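Local coordinates for vascular protein tyrosine phosphatase 1 (Rattus norvegicus, PDB 3I36) that probably removes phosphate from phosphotyrosine residues of proteins, as a membrane-spanning receptor-type tyrosine phosphatase whose catalytic domain is the part present in this chain, at residues 253-257 against 292-296; 31-35 against 297-301; 168-174 against 186-192; 137-142 against 198-204; 73-77 against 152-156. All blocks are in the same frame, centred on the assembly; numbering follows the deposited sequence.

Contact 1 (253-257 against 292-296); sequences TFIAI and QYVFL
Both segments are regular alpha-helix, with phi near -60° and psi between about -39° and -48°, and each closes an i to i+4 bond: Ile-257 N to Thr-253 O at 2.8 Å, Leu-296 N to Gln-292 O at 2.9 Å. The short axes run nearly parallel, 21° apart (signed crossing angle -21°), with a closest approach of 10.1 Å. Register is set by Thr-253 CA to Gln-292 CA at 6.4 Å and Ile-257 CA to Leu-296 CA at 6.3 Å. The end of Leu-296 (m, t) packs against Thr-253, Ala-256 and Ile-257, one turn of the other helix: its CD2 lies 3.4 Å from both Thr-253 O and Ile-257 CG1, and its CD1 3.5 Å from Ala-256 CB. Phe-295 (chi1 t) offers its ring edge, CD2, to Thr-253 CG2 at 3.7 Å, while its CE2 is 4.0 Å from Ile-257 CD1. Thr-253, in rotamer m, turns OG1 to within 3.4 Å of Gln-292 CB but hydrogen-bonds Gly-249 O; Gln-292 OE1 likewise bonds Gln-288 N. Gly-249 and Gln-288 are probable substrate-binding residues, so this apolar seam joins the helix that starts at the end of the P-loop to the one after the Q-loop. Helix 218-231 flanks the pair through Leu-220, which touches Ile-257 and Phe-295, and helix 272-280 through Val-272 against Leu-296.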
# COMPACT_ATOMS: atom_id res chain seq x y z
N THR A 253 -0.32 -6.45 1.39
CA THR A 253 0.56 -7.50 0.93
C THR A 253 1.86 -6.89 0.40
O THR A 253 2.95 -7.32 0.77
CB THR A 253 -0.13 -8.35 -0.15
OG1 THR A 253 -1.32 -8.91 0.41
CG2 THR A 253 0.77 -9.48 -0.62
N PHE A 254 1.74 -5.87 -0.42
CA PHE A 254 2.92 -5.23 -0.96
C PHE A 254 3.78 -4.65 0.16
O PHE A 254 5.00 -4.82 0.20
CB PHE A 254 2.52 -4.13 -1.92
CG PHE A 254 3.69 -3.34 -2.42
CD1 PHE A 254 4.39 -3.78 -3.52
CD2 PHE A 254 4.10 -2.21 -1.77
CE1 PHE A 254 5.48 -3.08 -3.99
CE2 PHE A 254 5.20 -1.50 -2.22
CZ PHE A 254 5.88 -1.95 -3.34
N ILE A 255 3.14 -3.94 1.08
CA ILE A 255 3.90 -3.32 2.16
C ILE A 255 4.59 -4.39 2.99
O ILE A 255 5.78 -4.27 3.34
CB ILE A 255 3.01 -2.46 3.05
CG1 ILE A 255 2.56 -1.21 2.28
CG2 ILE A 255 3.77 -2.09 4.34
CD1 ILE A 255 1.60 -0.36 3.06
N ALA A 256 3.86 -5.46 3.28
CA ALA A 256 4.44 -6.54 4.08
C ALA A 256 5.62 -7.15 3.35
O ALA A 256 6.65 -7.44 3.95
CB ALA A 256 3.39 -7.60 4.39
N ILE A 257 5.49 -7.36 2.04
CA ILE A 257 6.57 -7.97 1.29
C ILE A 257 7.81 -7.08 1.38
O ILE A 257 8.94 -7.53 1.55
CB ILE A 257 6.20 -8.08 -0.19
CG1 ILE A 257 5.18 -9.20 -0.40
CG2 ILE A 257 7.44 -8.31 -1.04
CD1 ILE A 257 4.58 -9.18 -1.80
N GLN A 292 -3.74 -14.06 0.54
CA GLN A 292 -2.69 -13.05 0.55
C GLN A 292 -1.66 -13.34 1.62
O GLN A 292 -0.47 -13.18 1.39
CB GLN A 292 -3.26 -11.65 0.75
CG GLN A 292 -3.99 -11.17 -0.49
CD GLN A 292 -4.81 -9.93 -0.23
OE1 GLN A 292 -4.87 -9.43 0.89
NE2 GLN A 292 -5.46 -9.44 -1.28
N TYR A 293 -2.12 -13.73 2.80
CA TYR A 293 -1.22 -14.01 3.90
C TYR A 293 -0.31 -15.18 3.56
O TYR A 293 0.88 -15.17 3.87
CB TYR A 293 -2.01 -14.32 5.16
CG TYR A 293 -1.16 -14.45 6.40
CD1 TYR A 293 -0.74 -13.33 7.09
CD2 TYR A 293 -0.77 -15.70 6.87
CE1 TYR A 293 0.03 -13.44 8.22
CE2 TYR A 293 -0.01 -15.82 8.01
CZ TYR A 293 0.39 -14.68 8.68
OH TYR A 293 1.16 -14.76 9.82
N VAL A 294 -0.87 -16.21 2.94
CA VAL A 294 -0.06 -17.34 2.51
C VAL A 294 0.89 -16.88 1.42
O VAL A 294 2.06 -17.26 1.41
CB VAL A 294 -0.92 -18.51 2.03
CG1 VAL A 294 -0.03 -19.61 1.44
CG2 VAL A 294 -1.76 -19.04 3.18
N PHE A 295 0.38 -16.07 0.50
CA PHE A 295 1.20 -15.50 -0.56
C PHE A 295 2.42 -14.79 0.00
O PHE A 295 3.52 -14.88 -0.57
CB PHE A 295 0.36 -14.54 -1.41
CG PHE A 295 1.11 -13.90 -2.55
CD1 PHE A 295 1.32 -14.59 -3.74
CD2 PHE A 295 1.57 -12.60 -2.44
CE1 PHE A 295 1.98 -13.99 -4.80
CE2 PHE A 295 2.24 -12.00 -3.48
CZ PHE A 295 2.45 -12.69 -4.67
N LEU A 296 2.26 -14.10 1.13
CA LEU A 296 3.40 -13.42 1.76
C LEU A 296 4.41 -14.44 2.17
O LEU A 296 5.62 -14.27 1.99
CB LEU A 296 2.97 -12.72 3.03
CG LEU A 296 2.33 -11.37 2.85
CD1 LEU A 296 2.04 -10.81 4.23
CD2 LEU A 296 3.29 -10.50 2.06

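Contact 2 (31-35 against 297-301); sequences FEAYF and NQCVL
This is antiparallel helix-helix packing that brings the N-terminal helix 28-53 against the last helix, 290-305, of the phosphatase domain. Both segments are alpha-helical; their short axes approach to 10.3 Å at 147° (signed angle -147°), with Glu-32 CA 6.3 Å from Leu-301 CA and Phe-35 CA 7.2 Å from Asn-297 CA. Two CH-pi contacts dominate, made by phenylalanines one turn apart, both with chi1 t and with CA-to-CB bonds directed at the other helix. Val-300 CG1 lies 3.4 Å from the Phe-31 ring centroid, 9° off its normal, and Leu-301 CD2 lies 3.8 Å from that of Phe-35, 11° off. A further apolar contact, Phe-31 CE2 to Leu-301 CB, is 4.1 Å. Phe-35 CE1 also touches Asn-297 CB at 3.8 Å, by plain van der Waals contact. Polar ends are satisfied elsewhere: Glu-32 forms a salt bridge with Arg-305, Tyr-34 OH bonds Glu-49, and Gln-298 NE2 bonds Asp-302. Beside the exposed Glu-32, Leu-301 (t, p) sets CD1 3.8 Å from Glu-32 CB.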
# COMPACT_ATOMS: atom_id res chain seq x y z
N PHE A 31 13.07 -21.11 7.95
CA PHE A 31 11.79 -20.73 7.36
C PHE A 31 11.16 -21.80 6.48
O PHE A 31 9.95 -21.99 6.52
CB PHE A 31 11.85 -19.41 6.59
CG PHE A 31 10.50 -18.92 6.19
CD1 PHE A 31 9.70 -18.22 7.08
CD2 PHE A 31 9.99 -19.23 4.94
CE1 PHE A 31 8.44 -17.80 6.72
CE2 PHE A 31 8.73 -18.81 4.58
CZ PHE A 31 7.95 -18.09 5.47
N GLU A 32 11.96 -22.50 5.68
CA GLU A 32 11.34 -23.47 4.79
C GLU A 32 10.62 -24.57 5.56
O GLU A 32 9.52 -24.98 5.19
CB GLU A 32 12.34 -24.07 3.80
CG GLU A 32 11.67 -25.07 2.86
CD GLU A 32 12.27 -25.10 1.47
OE1 GLU A 32 13.13 -24.25 1.16
OE2 GLU A 32 11.88 -25.99 0.68
N ALA A 33 11.22 -25.04 6.65
CA ALA A 33 10.61 -26.08 7.46
C ALA A 33 9.36 -25.53 8.11
O ALA A 33 8.35 -26.23 8.23
CB ALA A 33 11.58 -26.57 8.52
N TYR A 34 9.45 -24.28 8.55
CA TYR A 34 8.32 -23.62 9.19
C TYR A 34 7.17 -23.54 8.19
O TYR A 34 6.01 -23.84 8.53
CB TYR A 34 8.75 -22.23 9.66
CG TYR A 34 7.61 -21.25 9.72
CD1 TYR A 34 6.83 -21.13 10.87
CD2 TYR A 34 7.31 -20.45 8.63
CE1 TYR A 34 5.78 -20.23 10.92
CE2 TYR A 34 6.26 -19.57 8.67
CZ TYR A 34 5.50 -19.45 9.82
OH TYR A 34 4.47 -18.56 9.85
N PHE A 35 7.49 -23.15 6.96
CA PHE A 35 6.50 -22.99 5.91
C PHE A 35 5.79 -24.31 5.61
O PHE A 35 4.57 -24.36 5.50
CB PHE A 35 7.17 -22.45 4.65
CG PHE A 35 6.22 -22.22 3.52
CD1 PHE A 35 5.77 -20.94 3.24
CD2 PHE A 35 5.79 -23.27 2.73
CE1 PHE A 35 4.89 -20.73 2.19
CE2 PHE A 35 4.92 -23.05 1.68
CZ PHE A 35 4.47 -21.79 1.42
N ASN A 297 3.92 -15.50 2.78
CA ASN A 297 4.81 -16.54 3.21
C ASN A 297 5.46 -17.17 2.00
O ASN A 297 6.64 -17.50 2.03
CB ASN A 297 4.05 -17.53 4.06
CG ASN A 297 3.78 -16.98 5.43
OD1 ASN A 297 2.75 -16.35 5.67
ND2 ASN A 297 4.73 -17.17 6.32
N GLN A 298 4.70 -17.31 0.92
CA GLN A 298 5.29 -17.82 -0.32
C GLN A 298 6.41 -16.89 -0.80
O GLN A 298 7.47 -17.34 -1.26
CB GLN A 298 4.23 -17.95 -1.42
CG GLN A 298 4.75 -18.69 -2.65
CD GLN A 298 5.10 -20.13 -2.33
OE1 GLN A 298 4.25 -20.88 -1.86
NE2 GLN A 298 6.36 -20.51 -2.58
N CYS A 299 6.15 -15.59 -0.71
CA CYS A 299 7.15 -14.60 -1.07
C CYS A 299 8.44 -14.83 -0.30
O CYS A 299 9.51 -14.92 -0.88
CB CYS A 299 6.62 -13.19 -0.83
SG CYS A 299 5.45 -12.68 -2.07
N VAL A 300 8.31 -14.93 1.02
CA VAL A 300 9.46 -15.19 1.87
C VAL A 300 10.17 -16.45 1.45
O VAL A 300 11.40 -16.48 1.35
CB VAL A 300 9.05 -15.32 3.36
CG1 VAL A 300 10.25 -15.73 4.19
CG2 VAL A 300 8.47 -14.01 3.86
N LEU A 301 9.41 -17.51 1.19
CA LEU A 301 10.01 -18.78 0.82
C LEU A 301 10.79 -18.63 -0.47
O LEU A 301 11.93 -19.09 -0.60
CB LEU A 301 8.94 -19.86 0.67
CG LEU A 301 9.45 -21.27 0.42
CD1 LEU A 301 10.20 -21.76 1.65
CD2 LEU A 301 8.28 -22.21 0.07

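Contact 3 (168-174 against 186-192); sequences DITVAMT and DFVVKNM
At the apolar centre, Val-171 CG1 packs 3.7 Å from Phe-187 CB and Ile-169 CG2 3.4 Å from Val-189 CG1. Met-173 CB meets Phe-187 CE1 at 3.5 Å; its sulfur (side chain t, t, p) lies 5.0 Å from the Phe-187 ring centroid at an oblique 44°, a Met-aromatic contact. Trp-129 and Trp-133 of helix 125-134 pack on this face. The extended backbones (phi -80° to -136°, psi 110° to 164° in the paired residues) form an antiparallel beta hairpin, axes 4.3 Å apart at 153°, within the mixed sheet of the phosphatase domain, where strand 182-191 neighbours 196-205 and strand 169-178 neighbours 164-166. Non-hydrogen-bonded pairs are Ile-169/Asn-191 (CA-CA 4.6 Å), Val-171/Val-189 (CA-CA 4.7 Å) and Met-173/Phe-187 (CA-CA 4.1 Å). Hydrogen-bonded pairs, with side chains on the other face, are Thr-170/Lys-190 (Thr-170 N to Lys-190 O 2.7 Å, Lys-190 N to Thr-170 O 2.8 Å) and Ala-172/Val-188 (Ala-172 N to Val-188 O 3.2 Å, Val-188 N to Ala-172 O 2.9 Å). Beyond them Met-192 N bonds Asp-168 O (2.8 Å) and Thr-174 N bonds Asp-186 O (2.6 Å). A water 2.7 Å from Thr-174 OG1 donates weakly to Phe-187 O (2.9 Å).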
# COMPACT_ATOMS: atom_id res chain seq x y z
N ASP A 168 -5.18 22.80 -5.84
CA ASP A 168 -3.96 23.61 -5.98
C ASP A 168 -2.82 22.81 -6.57
O ASP A 168 -1.75 23.35 -6.84
CB ASP A 168 -3.51 24.16 -4.63
CG ASP A 168 -4.46 25.19 -4.08
OD1 ASP A 168 -5.04 25.96 -4.88
OD2 ASP A 168 -4.61 25.24 -2.84
N ILE A 169 -3.03 21.52 -6.75
CA ILE A 169 -1.95 20.67 -7.21
C ILE A 169 -2.07 20.40 -8.70
O ILE A 169 -3.11 19.94 -9.19
CB ILE A 169 -1.92 19.34 -6.46
CG1 ILE A 169 -1.81 19.60 -4.96
CG2 ILE A 169 -0.74 18.49 -6.97
CD1 ILE A 169 -0.62 20.48 -4.58
N THR A 170 -1.01 20.71 -9.44
CA THR A 170 -1.04 20.43 -10.87
C THR A 170 -0.08 19.30 -11.17
O THR A 170 1.04 19.25 -10.67
CB THR A 170 -0.79 21.69 -11.72
OG1 THR A 170 -1.97 22.51 -11.69
CG2 THR A 170 -0.49 21.32 -13.18
N VAL A 171 -0.56 18.36 -11.97
CA VAL A 171 0.21 17.17 -12.26
C VAL A 171 0.25 17.00 -13.75
O VAL A 171 -0.75 17.22 -14.44
CB VAL A 171 -0.39 15.91 -11.58
CG1 VAL A 171 0.55 14.73 -11.75
CG2 VAL A 171 -0.63 16.18 -10.10
N ALA A 172 1.42 16.67 -14.25
CA ALA A 172 1.60 16.42 -15.66
C ALA A 172 2.45 15.18 -15.77
O ALA A 172 3.47 15.04 -15.08
CB ALA A 172 2.30 17.60 -16.32
N MET A 173 2.05 14.27 -16.64
CA MET A 173 2.83 13.08 -16.84
C MET A 173 4.01 13.40 -17.76
O MET A 173 3.83 14.01 -18.81
CB MET A 173 1.96 11.98 -17.43
CG MET A 173 2.66 10.64 -17.43
SD MET A 173 1.61 9.37 -18.12
CE MET A 173 1.51 9.95 -19.81
N THR A 174 5.21 12.98 -17.38
CA THR A 174 6.39 13.28 -18.18
C THR A 174 6.86 12.07 -18.98
O THR A 174 7.52 12.21 -20.01
CB THR A 174 7.52 13.81 -17.33
OG1 THR A 174 7.87 12.84 -16.33
CG2 THR A 174 7.09 15.12 -16.66
N ASP A 186 5.95 8.66 -14.85
CA ASP A 186 6.57 9.75 -14.15
C ASP A 186 5.74 10.99 -14.36
O ASP A 186 5.21 11.23 -15.45
CB ASP A 186 7.99 9.98 -14.65
CG ASP A 186 8.97 9.03 -14.02
OD1 ASP A 186 8.79 8.72 -12.84
OD2 ASP A 186 9.91 8.59 -14.71
N PHE A 187 5.63 11.77 -13.29
CA PHE A 187 4.93 13.02 -13.32
C PHE A 187 5.78 14.10 -12.68
O PHE A 187 6.76 13.82 -11.98
CB PHE A 187 3.64 12.93 -12.51
CG PHE A 187 2.76 11.80 -12.92
CD1 PHE A 187 1.75 11.99 -13.85
CD2 PHE A 187 2.95 10.54 -12.37
CE1 PHE A 187 0.95 10.93 -14.23
CE2 PHE A 187 2.13 9.47 -12.74
CZ PHE A 187 1.13 9.67 -13.68
N VAL A 188 5.40 15.33 -12.95
CA VAL A 188 5.87 16.44 -12.16
C VAL A 188 4.65 16.86 -11.37
O VAL A 188 3.57 17.01 -11.93
CB VAL A 188 6.33 17.60 -13.04
CG1 VAL A 188 6.63 18.80 -12.18
CG2 VAL A 188 7.56 17.19 -13.84
N VAL A 189 4.83 17.01 -10.07
CA VAL A 189 3.74 17.47 -9.23
C VAL A 189 4.08 18.86 -8.75
O VAL A 189 5.15 19.08 -8.19
CB VAL A 189 3.55 16.57 -8.01
CG1 VAL A 189 2.36 17.05 -7.21
CG2 VAL A 189 3.35 15.14 -8.47
N LYS A 190 3.17 19.79 -8.98
CA LYS A 190 3.42 21.17 -8.63
C LYS A 190 2.30 21.71 -7.78
O LYS A 190 1.12 21.48 -8.05
CB LYS A 190 3.54 22.00 -9.90
CG LYS A 190 4.05 23.40 -9.69
CD LYS A 190 4.28 24.05 -11.06
CE LYS A 190 4.99 25.38 -10.96
NZ LYS A 190 5.25 25.91 -12.33
N ASN A 191 2.68 22.44 -6.75
CA ASN A 191 1.72 23.24 -6.03
C ASN A 191 1.68 24.62 -6.66
O ASN A 191 2.64 25.40 -6.57
CB ASN A 191 2.10 23.32 -4.56
CG ASN A 191 1.06 24.05 -3.74
OD1 ASN A 191 0.50 25.05 -4.17
ND2 ASN A 191 0.80 23.55 -2.54
N MET A 192 0.57 24.91 -7.32
CA MET A 192 0.41 26.17 -8.04
C MET A 192 0.41 27.38 -7.11
O MET A 192 0.77 28.48 -7.52
CB MET A 192 -0.87 26.13 -8.88
CG MET A 192 -0.85 25.05 -9.95
SD MET A 192 0.55 25.22 -11.08
CE MET A 192 -0.03 26.58 -12.11
O HOH W 1 8.83 13.64 -13.95

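Contact 4 (137-142 against 198-204); sequences VYAIVM and HPLRQFH
Val-137 precedes the strand and sets CG1 4.0 Å from Leu-200 CD1. Next, the ring of Tyr-138 (chi1 m) stacks face to face on that of His-198 (chi1 p), centroids 3.8 Å apart and planes at 13°; Tyr-138 O accepts Arg-201 N at 2.8 Å. From Ala-139 on, extended backbones run parallel, axes 4.6 Å apart at 14°, pairing 139-142 with 201-204. Ala-139 CB meets the Phe-203 edge at CE2, 4.1 Å. Ile-140 carries the bonding on: Ile-140 N to Arg-201 O 2.8 Å, Phe-203 N to Ile-140 O 2.7 Å. Val-141 and Phe-203 share the face of Ala-139. Met-142 N bonds Phe-203 O at 2.8 Å, and its all-t side chain places SD over the His-204 ring, 3.7 Å from the centroid and 11° off the normal. In this central mixed sheet of the phosphatase fold, strand 240-243, leading into Cys-244, flanks 139-142, with helix 125-134 packed on Ile-140 and helix 218-231 on Val-141 and Phe-203.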
# COMPACT_ATOMS: atom_id res chain seq x y z
N VAL A 137 4.96 12.81 -0.92
CA VAL A 137 4.98 11.56 -1.65
C VAL A 137 5.68 11.73 -2.99
O VAL A 137 5.31 12.59 -3.77
CB VAL A 137 3.54 11.05 -1.87
CG1 VAL A 137 3.52 9.83 -2.76
CG2 VAL A 137 2.93 10.71 -0.52
N TYR A 138 6.70 10.91 -3.23
CA TYR A 138 7.42 10.92 -4.50
C TYR A 138 7.12 9.64 -5.27
O TYR A 138 7.37 9.54 -6.46
CB TYR A 138 8.92 10.98 -4.26
CG TYR A 138 9.46 12.37 -4.02
CD1 TYR A 138 9.10 13.09 -2.90
CD2 TYR A 138 10.33 12.94 -4.92
CE1 TYR A 138 9.61 14.37 -2.68
CE2 TYR A 138 10.84 14.21 -4.72
CZ TYR A 138 10.49 14.91 -3.60
OH TYR A 138 11.01 16.17 -3.41
N ALA A 139 6.60 8.64 -4.56
CA ALA A 139 6.32 7.36 -5.19
C ALA A 139 4.91 6.90 -4.85
O ALA A 139 4.51 6.90 -3.69
CB ALA A 139 7.34 6.30 -4.75
N ILE A 140 4.19 6.49 -5.87
CA ILE A 140 2.89 5.89 -5.65
C ILE A 140 2.99 4.49 -6.16
O ILE A 140 3.50 4.26 -7.25
CB ILE A 140 1.78 6.61 -6.43
CG1 ILE A 140 1.49 7.97 -5.79
CG2 ILE A 140 0.51 5.75 -6.48
CD1 ILE A 140 0.48 8.81 -6.59
N VAL A 141 2.50 3.54 -5.37
CA VAL A 141 2.42 2.18 -5.82
C VAL A 141 0.95 1.86 -5.95
O VAL A 141 0.21 1.91 -4.96
CB VAL A 141 3.06 1.22 -4.83
CG1 VAL A 141 2.86 -0.23 -5.28
CG2 VAL A 141 4.54 1.54 -4.70
N MET A 142 0.53 1.55 -7.16
CA MET A 142 -0.86 1.29 -7.43
C MET A 142 -1.01 -0.16 -7.80
O MET A 142 -0.37 -0.65 -8.74
CB MET A 142 -1.32 2.15 -8.59
CG MET A 142 -2.71 1.81 -9.04
SD MET A 142 -3.34 3.07 -10.16
CE MET A 142 -4.97 2.38 -10.49
N HIS A 198 8.00 18.80 -7.57
CA HIS A 198 8.96 17.72 -7.53
C HIS A 198 8.39 16.56 -8.33
O HIS A 198 7.22 16.59 -8.72
CB HIS A 198 9.28 17.31 -6.09
CG HIS A 198 8.13 16.70 -5.36
ND1 HIS A 198 7.68 15.42 -5.61
CD2 HIS A 198 7.36 17.19 -4.36
CE1 HIS A 198 6.67 15.15 -4.80
NE2 HIS A 198 6.46 16.21 -4.03
N PRO A 199 9.23 15.56 -8.59
CA PRO A 199 8.81 14.42 -9.39
C PRO A 199 7.95 13.50 -8.56
O PRO A 199 7.97 13.50 -7.32
CB PRO A 199 10.13 13.71 -9.72
CG PRO A 199 11.21 14.68 -9.39
CD PRO A 199 10.66 15.48 -8.25
N LEU A 200 7.19 12.69 -9.26
CA LEU A 200 6.51 11.60 -8.62
C LEU A 200 6.53 10.50 -9.64
O LEU A 200 6.33 10.74 -10.83
CB LEU A 200 5.07 11.98 -8.25
CG LEU A 200 4.31 10.82 -7.60
CD1 LEU A 200 3.40 11.30 -6.47
CD2 LEU A 200 3.53 10.03 -8.64
N ARG A 201 6.85 9.30 -9.18
CA ARG A 201 6.77 8.15 -10.04
C ARG A 201 5.68 7.26 -9.50
O ARG A 201 5.58 7.02 -8.30
CB ARG A 201 8.11 7.39 -10.04
CG ARG A 201 8.02 6.06 -10.78
CD ARG A 201 9.38 5.59 -11.21
NE ARG A 201 10.04 6.58 -12.04
CZ ARG A 201 11.32 6.52 -12.39
NH1 ARG A 201 12.07 5.51 -11.96
NH2 ARG A 201 11.85 7.47 -13.14
N GLN A 202 4.86 6.77 -10.42
CA GLN A 202 3.78 5.91 -10.07
C GLN A 202 4.09 4.55 -10.63
O GLN A 202 4.29 4.40 -11.84
CB GLN A 202 2.48 6.41 -10.70
CG GLN A 202 1.29 5.54 -10.39
CD GLN A 202 0.20 5.75 -11.42
OE1 GLN A 202 0.48 5.97 -12.59
NE2 GLN A 202 -1.06 5.71 -10.98
N PHE A 203 4.14 3.57 -9.75
CA PHE A 203 4.38 2.20 -10.14
C PHE A 203 3.04 1.53 -10.19
O PHE A 203 2.43 1.25 -9.16
CB PHE A 203 5.29 1.53 -9.12
CG PHE A 203 6.62 2.21 -8.99
CD1 PHE A 203 7.72 1.77 -9.71
CD2 PHE A 203 6.76 3.32 -8.18
CE1 PHE A 203 8.94 2.40 -9.59
CE2 PHE A 203 7.97 3.96 -8.06
CZ PHE A 203 9.07 3.50 -8.77
N HIS A 204 2.57 1.30 -11.41
CA HIS A 204 1.26 0.74 -11.59
C HIS A 204 1.37 -0.74 -11.90
O HIS A 204 1.68 -1.13 -13.03
CB HIS A 204 0.52 1.46 -12.71
CG HIS A 204 -0.94 1.12 -12.77
ND1 HIS A 204 -1.83 1.77 -13.58
CD2 HIS A 204 -1.65 0.21 -12.06
CE1 HIS A 204 -3.04 1.26 -13.40
NE2 HIS A 204 -2.96 0.32 -12.48

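Contact 5 (73-77 against 152-156); sequences KNRYN and TKCEE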
# COMPACT_ATOMS: atom_id res chain seq x y z
N LYS A 73 -16.28 10.02 1.55
CA LYS A 73 -14.89 10.07 1.11
C LYS A 73 -14.27 8.69 1.26
O LYS A 73 -13.10 8.47 0.96
CB LYS A 73 -14.11 11.10 1.92
CG LYS A 73 -14.71 12.50 1.87
CD LYS A 73 -13.94 13.41 2.82
CE LYS A 73 -14.52 14.82 2.86
NZ LYS A 73 -13.78 15.62 3.88
N ASN A 74 -15.06 7.75 1.75
CA ASN A 74 -14.61 6.38 1.89
C ASN A 74 -15.14 5.54 0.77
O ASN A 74 -16.34 5.54 0.49
CB ASN A 74 -15.10 5.81 3.21
CG ASN A 74 -14.59 6.59 4.38
OD1 ASN A 74 -13.43 6.98 4.40
ND2 ASN A 74 -15.45 6.82 5.36
N ARG A 75 -14.25 4.83 0.10
CA ARG A 75 -14.65 3.98 -0.99
C ARG A 75 -15.52 2.85 -0.49
O ARG A 75 -16.56 2.54 -1.06
CB ARG A 75 -13.43 3.40 -1.69
CG ARG A 75 -13.78 2.46 -2.84
CD ARG A 75 -12.55 2.11 -3.67
NE ARG A 75 -12.09 3.24 -4.48
CZ ARG A 75 -12.70 3.65 -5.59
NH1 ARG A 75 -13.79 3.00 -6.03
NH2 ARG A 75 -12.23 4.68 -6.27
N TYR A 76 -15.08 2.22 0.60
CA TYR A 76 -15.85 1.14 1.22
C TYR A 76 -16.17 1.50 2.65
O TYR A 76 -15.29 1.91 3.40
CB TYR A 76 -15.05 -0.16 1.19
CG TYR A 76 -14.61 -0.52 -0.20
CD1 TYR A 76 -15.54 -0.97 -1.14
CD2 TYR A 76 -13.29 -0.39 -0.59
CE1 TYR A 76 -15.16 -1.29 -2.41
CE2 TYR A 76 -12.89 -0.70 -1.88
CZ TYR A 76 -13.83 -1.15 -2.78
OH TYR A 76 -13.46 -1.47 -4.07
N ASN A 77 -17.43 1.35 3.03
CA ASN A 77 -17.87 1.78 4.35
C ASN A 77 -17.22 0.99 5.48
O ASN A 77 -17.20 1.43 6.63
CB ASN A 77 -19.39 1.68 4.45
CG ASN A 77 -19.94 2.39 5.67
OD1 ASN A 77 -19.37 3.39 6.12
ND2 ASN A 77 -21.04 1.88 6.21
N THR A 152 -15.50 -0.44 -11.12
CA THR A 152 -14.52 0.59 -10.84
C THR A 152 -13.88 0.32 -9.48
O THR A 152 -14.55 0.28 -8.46
CB THR A 152 -15.12 2.01 -10.85
OG1 THR A 152 -15.65 2.28 -12.15
CG2 THR A 152 -14.04 3.04 -10.52
N LYS A 153 -12.58 0.11 -9.50
CA LYS A 153 -11.83 -0.12 -8.28
C LYS A 153 -11.10 1.15 -7.87
O LYS A 153 -10.73 1.32 -6.72
CB LYS A 153 -10.85 -1.26 -8.48
CG LYS A 153 -11.53 -2.63 -8.63
CD LYS A 153 -12.27 -2.98 -7.35
CE LYS A 153 -12.57 -4.46 -7.26
NZ LYS A 153 -13.21 -4.82 -5.98
N CYS A 154 -10.90 2.05 -8.83
CA CYS A 154 -10.06 3.22 -8.58
C CYS A 154 -10.25 4.21 -9.71
O CYS A 154 -10.33 3.83 -10.87
CB CYS A 154 -8.59 2.81 -8.50
SG CYS A 154 -7.47 4.18 -8.06
N GLU A 155 -10.36 5.49 -9.38
CA GLU A 155 -10.41 6.51 -10.42
C GLU A 155 -9.07 6.58 -11.12
O GLU A 155 -8.04 6.30 -10.53
CB GLU A 155 -10.78 7.88 -9.86
CG GLU A 155 -12.21 7.94 -9.41
CD GLU A 155 -13.16 7.55 -10.52
OE1 GLU A 155 -13.15 8.23 -11.56
OE2 GLU A 155 -13.89 6.55 -10.36
N GLU A 156 -9.08 6.93 -12.40
CA GLU A 156 -7.83 7.22 -13.07
C GLU A 156 -7.46 8.62 -12.63
O GLU A 156 -7.85 9.62 -13.25
CB GLU A 156 -7.99 7.15 -14.58
CG GLU A 156 -6.70 7.52 -15.31
CD GLU A 156 -6.68 6.99 -16.72
OE1 GLU A 156 -5.73 7.31 -17.46
OE2 GLU A 156 -7.61 6.24 -17.09
O HOH W 2 -14.09 5.52 -8.11
O HOH W 3 -15.17 0.55 -5.49
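Arg-75 does most of the work here, reaching across between two irregular segments whose nearest CA atoms, those of Arg-75 and Lys-153, are 8.8 Å apart. With chi1 and chi2 both t the chain is extended; chi3 (-72°) and chi4 (-76°) then turn the guanidinium so that a face lies against Lys-153 O, 3.3 Å from Arg-75 CZ, and Cys-154 CA, 3.5 Å from Arg-75 NH2. Arg-75 NE is 3.2 Å from Lys-153 O at too poor an angle for a hydrogen bond, and bonds Gly-119 O instead. Water carries the polar link. Water 2 accepts from Arg-75 NH2 at 2.7 Å and donates to Glu-155 OE2 (chi1 and chi2 m) at 2.5 Å. Water 3 joins Arg-75 NH1 (2.9 Å), Tyr-76 OH (3.0 Å) and Thr-152 O (3.0 Å). Lys-153 (m, m, t, t) brings CD 3.8 Å from Tyr-76 OH. The KNRY sequence marks the family's phosphotyrosine-recognition loop; consistently, Tyr-76 touches Ala-246 of the probable substrate site. In the chain, the first loop runs from helix 68-71 to strand 86-88, the second from strand 139-142 to 164-166; in space both bond the loop just after strand 114-117, Arg-75 at Gly-119 and the Glu-155 backbone at Pro-120.

Contacts 1, 2 and 4 are buried, contact 3 partly so, and contact 5 lies at the surface. Helix 290-305 serves contacts 1 and 2, which meet where Ile-257 CD1 is 3.6 Å from Cys-299 SG; both rely on apolar packing. Contacts 3 and 4 belong to one sheet and depend on backbone hydrogen bonds, antiparallel in the first and parallel in the second; an Asp-186 OD1 to Arg-201 NE salt bridge of 2.6 Å ties them. Between helices and sheet, Phe-254 CZ lies 4.0 Å from Val-141 CG1, linking contacts 1 and 4. Contact 5 uses bridging waters and reaches contact 4 through Cys-154 SG and Met-142 CE, 3.9 Å apart.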